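Side-chain contacts in heme-binding protein A (Haemophilus parasuis 29755, PDB 3TPA), which probably binds glutathione as the periplasmic solute-binding protein of an ABC-type transporter, despite the heme-binding name it carries: residues N27-N30 / D31-A34; F120-W124 / M125-S129. The protein carries 1 engineered substitution. All blocks are in the same frame, centred on the assembly; numbering follows the deposited sequence.

From the N terminus the chain leaves strand 9-14 and enters a long loop, and contact 1 (27-30 with 31-34) coils part of that loop into a short turn just ahead of helix 36-39. Contact 2 opens much later, where helix 120-124 ends, turns at N126 and starts again as helix 127-130. Both are local, each within one continuous stretch, and they follow in series, so they neither nest nor cross. Their centres lie about 17 Å apart, yet they touch: N27 CB comes within 3.2 Å of F120 CE2, and the rings of F32 and Y121 meet at about 55°. The early loop is thereby packed against helix 120-124.

Contact 1 (N27-N30 / D31-A34); sequences NDAN and DFNA
D28 and D31 cross at about a right angle, with a water bridging their carboxylates. Water 2 donates to D28 OD2 at 2.7 Å and, at greater length, to D31 OD1. The two acidic oxygens, D28 OD2 and D31 OD1, are themselves 3.9 Å apart, and the carboxylate planes are turned 72° to each other; the donated water hydrogens should ease the repulsion. A second water accepts from N27 N and donates to D31 OD2 (2.8 Å), so both oxygens of D31 are held. With its CG anti to the carbonyl carbon (chi1 -75°), D31 folds back beside its own N, which donates to D28 O at 2.9 Å. That bond opens a run of overlapping i-to-i+3 turns in the loop leading to helix 36-39: F32 N reaches A29 O from above the carbonyl plane (3.2 Å), and a weak bond joins N33 N to N30 O. The F32 ring lies obliquely by A29 O, its CD2 4.1 Å from A29 CB. M19 N and K20 N, earlier in the same loop, add weak bonds to the D31 carboxylate, while N33 OD1 takes a hydrogen bond from T505 N, in a loop near the C terminus.

Contact 2 (F120-W124 / M125-S129); sequences FYFNW and MNLPS
Two backbone bonds close the end of helix 120-124: L127 N donates to F122 O at 3.1 Å, and N126 N to N123 O at 2.9 Å. With N126 at positive phi (61°) in the C-prime position, this is a Schellman motif. The L127 bond runs nearly in line with the carbonyl, whereas N126 N sits above the carbonyl plane of N123. The last regular helical bond, M125 N to Y121 O (2.9 Å), comes just before. The N126 side chain makes no capping bond to the helix that follows; its OD1 instead receives hydrogens from two waters, one of which also donates to N123 O and the other to W124 O. F122 has CG anti to its own N (chi1 -169°), which brings the ring beneath L127, whose CB stands 3.6 Å from the ring centroid in a CH-pi contact over one face. P128 slides by at F122 CE2, its CD 3.7 Å away, and its CG meets N123 OD1 at 3.3 Å; N123 ND2 is bonded back to Y119 O. F122 rests on Q104 and A105 of helix 94-105, M125 and L127 lean on helix 153-156, and helix 127-130 runs straight into edge strand 131-136.

Contact 1 (N27-N30 / D31-A34)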
loop_
_atom_site.group_PDB
_atom_site.type_symbol
_atom_site.label_atom_id
_atom_site.label_comp_id
_atom_site.label_asym_id
_atom_site.label_seq_id
_atom_site.Cartn_x
_atom_site.Cartn_y
_atom_site.Cartn_z
ATOM N N ASN A 27 7.026 8.405 -6.530
ATOM C CA ASN A 27 7.667 7.655 -5.462
ATOM C C ASN A 27 6.788 7.717 -4.235
ATOM O O ASN A 27 6.573 6.721 -3.547
ATOM C CB ASN A 27 9.016 8.302 -5.146
ATOM C CG ASN A 27 9.757 7.609 -4.015
ATOM O OD1 ASN A 27 9.189 6.806 -3.275
ATOM N ND2 ASN A 27 11.035 7.934 -3.870
ATOM N N ASP A 28 6.295 8.923 -3.979
ATOM C CA ASP A 28 5.474 9.243 -2.826
ATOM C C ASP A 28 4.001 8.972 -3.109
ATOM O O ASP A 28 3.365 9.723 -3.834
ATOM C CB ASP A 28 5.676 10.725 -2.489
ATOM C CG ASP A 28 4.856 11.169 -1.304
ATOM O OD1 ASP A 28 5.195 10.762 -0.175
ATOM O OD2 ASP A 28 3.882 11.925 -1.503
ATOM N N ALA A 29 3.455 7.906 -2.531
ATOM C CA ALA A 29 2.073 7.512 -2.824
ATOM C C ALA A 29 1.059 8.661 -2.632
ATOM O O ALA A 29 -0.014 8.676 -3.228
ATOM C CB ALA A 29 1.669 6.261 -2.011
ATOM N N ASN A 30 1.407 9.629 -1.809
ATOM C CA ASN A 30 0.524 10.778 -1.625
ATOM C C ASN A 30 0.277 11.641 -2.880
ATOM O O ASN A 30 -0.768 12.268 -2.972
ATOM C CB ASN A 30 0.967 11.626 -0.429
ATOM C CG ASN A 30 0.689 10.939 0.905
ATOM O OD1 ASN A 30 1.583 10.348 1.510
ATOM N ND2 ASN A 30 -0.561 11.005 1.360
ATOM N N ASP A 31 1.219 11.660 -3.834
ATOM C CA ASP A 31 1.054 12.369 -5.125
ATOM C C ASP A 31 -0.078 11.803 -5.979
ATOM O O ASP A 31 -0.624 12.476 -6.831
ATOM C CB ASP A 31 2.332 12.270 -5.981
ATOM C CG ASP A 31 3.453 13.176 -5.497
ATOM O OD1 ASP A 31 3.192 14.057 -4.663
ATOM O OD2 ASP A 31 4.597 13.018 -5.971
ATOM N N PHE A 32 -0.366 10.526 -5.784
ATOM C CA PHE A 32 -1.406 9.828 -6.535
ATOM C C PHE A 32 -2.765 10.493 -6.358
ATOM O O PHE A 32 -3.564 10.551 -7.281
ATOM C CB PHE A 32 -1.483 8.370 -6.090
ATOM C CG PHE A 32 -0.330 7.516 -6.552
ATOM C CD1 PHE A 32 0.293 7.745 -7.765
ATOM C CD2 PHE A 32 0.108 6.450 -5.774
ATOM C CE1 PHE A 32 1.363 6.920 -8.200
ATOM C CE2 PHE A 32 1.171 5.620 -6.206
ATOM C CZ PHE A 32 1.798 5.867 -7.407
ATOM N N ASN A 33 -3.021 11.016 -5.166
ATOM C CA ASN A 33 -4.297 11.648 -4.879
ATOM C C ASN A 33 -4.551 12.862 -5.784
ATOM O O ASN A 33 -5.698 13.205 -6.081
ATOM C CB ASN A 33 -4.349 12.074 -3.404
ATOM C CG ASN A 33 -4.507 10.899 -2.478
ATOM O OD1 ASN A 33 -5.180 9.934 -2.821
ATOM N ND2 ASN A 33 -3.886 10.962 -1.301
ATOM N N ALA A 34 -3.472 13.518 -6.196
ATOM C CA ALA A 34 -3.544 14.693 -7.070
ATOM C C ALA A 34 -3.544 14.344 -8.559
ATOM O O ALA A 34 -3.804 15.205 -9.387
ATOM C CB ALA A 34 -2.384 15.631 -6.771
HETATM O O HOH W 1 6.554 11.006 -5.846
HETATM O O HOH W 2 2.533 14.285 -1.621
#

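Contact 2 (F120-W124 / M125-S129)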
loop_
_atom_site.group_PDB
_atom_site.type_symbol
_atom_site.label_atom_id
_atom_site.label_comp_id
_atom_site.label_asym_id
_atom_site.label_seq_id
_atom_site.Cartn_x
_atom_site.Cartn_y
_atom_site.Cartn_z
ATOM N N PHE A 120 9.414 3.637 -10.009
ATOM C CA PHE A 120 9.471 3.056 -8.685
ATOM C C PHE A 120 8.510 1.892 -8.528
ATOM O O PHE A 120 8.861 0.876 -7.972
ATOM C CB PHE A 120 9.118 4.097 -7.613
ATOM C CG PHE A 120 10.112 5.203 -7.482
ATOM C CD1 PHE A 120 11.353 4.971 -6.905
ATOM C CD2 PHE A 120 9.803 6.483 -7.922
ATOM C CE1 PHE A 120 12.272 5.993 -6.786
ATOM C CE2 PHE A 120 10.712 7.508 -7.796
ATOM C CZ PHE A 120 11.950 7.263 -7.227
ATOM N N TYR A 121 7.273 2.064 -8.968
ATOM C CA TYR A 121 6.264 1.049 -8.704
ATOM C C TYR A 121 6.416 -0.132 -9.661
ATOM O O TYR A 121 6.288 -1.292 -9.263
ATOM C CB TYR A 121 4.854 1.652 -8.730
ATOM C CG TYR A 121 4.365 2.093 -7.366
ATOM C CD1 TYR A 121 4.597 3.375 -6.903
ATOM C CD2 TYR A 121 3.674 1.221 -6.544
ATOM C CE1 TYR A 121 4.157 3.773 -5.660
ATOM C CE2 TYR A 121 3.228 1.614 -5.288
ATOM C CZ TYR A 121 3.475 2.892 -4.854
ATOM O OH TYR A 121 3.037 3.289 -3.604
ATOM N N PHE A 122 6.712 0.154 -10.924
ATOM C CA PHE A 122 6.972 -0.927 -11.871
ATOM C C PHE A 122 7.965 -1.932 -11.261
ATOM O O PHE A 122 7.767 -3.150 -11.334
ATOM C CB PHE A 122 7.512 -0.349 -13.182
ATOM C CG PHE A 122 7.567 -1.343 -14.315
ATOM C CD1 PHE A 122 6.443 -1.596 -15.093
ATOM C CD2 PHE A 122 8.741 -2.003 -14.617
ATOM C CE1 PHE A 122 6.496 -2.510 -16.145
ATOM C CE2 PHE A 122 8.799 -2.929 -15.676
ATOM C CZ PHE A 122 7.678 -3.176 -16.433
ATOM N N ASN A 123 9.026 -1.407 -10.642
ATOM C CA ASN A 123 10.059 -2.243 -10.020
ATOM C C ASN A 123 9.640 -2.832 -8.674
ATOM O O ASN A 123 9.906 -3.998 -8.387
ATOM C CB ASN A 123 11.371 -1.455 -9.868
ATOM C CG ASN A 123 12.060 -1.241 -11.199
ATOM O OD1 ASN A 123 12.700 -2.146 -11.733
ATOM N ND2 ASN A 123 11.911 -0.049 -11.754
ATOM N N TRP A 124 8.972 -2.032 -7.852
ATOM C CA TRP A 124 8.511 -2.523 -6.555
ATOM C C TRP A 124 7.570 -3.719 -6.704
ATOM O O TRP A 124 7.599 -4.628 -5.879
ATOM C CB TRP A 124 7.849 -1.411 -5.746
ATOM C CG TRP A 124 8.818 -0.368 -5.263
ATOM C CD1 TRP A 124 10.153 -0.540 -5.015
ATOM C CD2 TRP A 124 8.539 1.014 -5.004
ATOM N NE1 TRP A 124 10.715 0.643 -4.596
ATOM C CE2 TRP A 124 9.747 1.614 -4.584
ATOM C CE3 TRP A 124 7.383 1.803 -5.075
ATOM C CZ2 TRP A 124 9.832 2.955 -4.240
ATOM C CZ3 TRP A 124 7.473 3.137 -4.736
ATOM C CH2 TRP A 124 8.688 3.700 -4.321
ATOM N N MET A 125 6.745 -3.706 -7.751
ATOM C CA MET A 125 5.806 -4.796 -8.026
ATOM C C MET A 125 6.408 -5.905 -8.907
ATOM O O MET A 125 5.699 -6.792 -9.391
ATOM C CB MET A 125 4.520 -4.248 -8.660
ATOM C CG MET A 125 3.845 -3.158 -7.830
ATOM S SD MET A 125 3.623 -3.612 -6.091
ATOM C CE MET A 125 2.494 -4.996 -6.236
ATOM N N ASN A 126 7.716 -5.833 -9.116
ATOM C CA ASN A 126 8.463 -6.889 -9.790
ATOM C C ASN A 126 8.019 -7.172 -11.210
ATOM O O ASN A 126 8.159 -8.285 -11.693
ATOM C CB ASN A 126 8.427 -8.183 -8.975
ATOM C CG ASN A 126 8.748 -7.959 -7.515
ATOM O OD1 ASN A 126 9.855 -7.544 -7.159
ATOM N ND2 ASN A 126 7.775 -8.239 -6.654
ATOM N N LEU A 127 7.486 -6.166 -11.888
ATOM C CA LEU A 127 7.101 -6.361 -13.285
ATOM C C LEU A 127 8.282 -6.632 -14.227
ATOM O O LEU A 127 8.112 -7.293 -15.243
ATOM C CB LEU A 127 6.281 -5.173 -13.795
ATOM C CG LEU A 127 4.970 -5.008 -13.024
ATOM C CD1 LEU A 127 4.117 -3.943 -13.660
ATOM C CD2 LEU A 127 4.231 -6.329 -12.972
ATOM N N PRO A 128 9.477 -6.095 -13.923
ATOM C CA PRO A 128 10.538 -6.398 -14.890
ATOM C C PRO A 128 10.737 -7.902 -15.054
ATOM O O PRO A 128 11.166 -8.362 -16.105
ATOM C CB PRO A 128 11.780 -5.777 -14.252
ATOM C CG PRO A 128 11.258 -4.649 -13.414
ATOM C CD PRO A 128 9.921 -5.145 -12.884
ATOM N N SER A 129 10.438 -8.656 -14.010
ATOM C CA SER A 129 10.658 -10.091 -14.032
ATOM C C SER A 129 9.366 -10.876 -14.255
ATOM O O SER A 129 9.394 -11.997 -14.745
ATOM C CB SER A 129 11.337 -10.538 -12.733
ATOM O OG SER A 129 10.567 -10.187 -11.603
HETATM O O HOH W 3 11.971 -6.064 -8.767
HETATM O O HOH W 4 9.802 -5.655 -4.755
#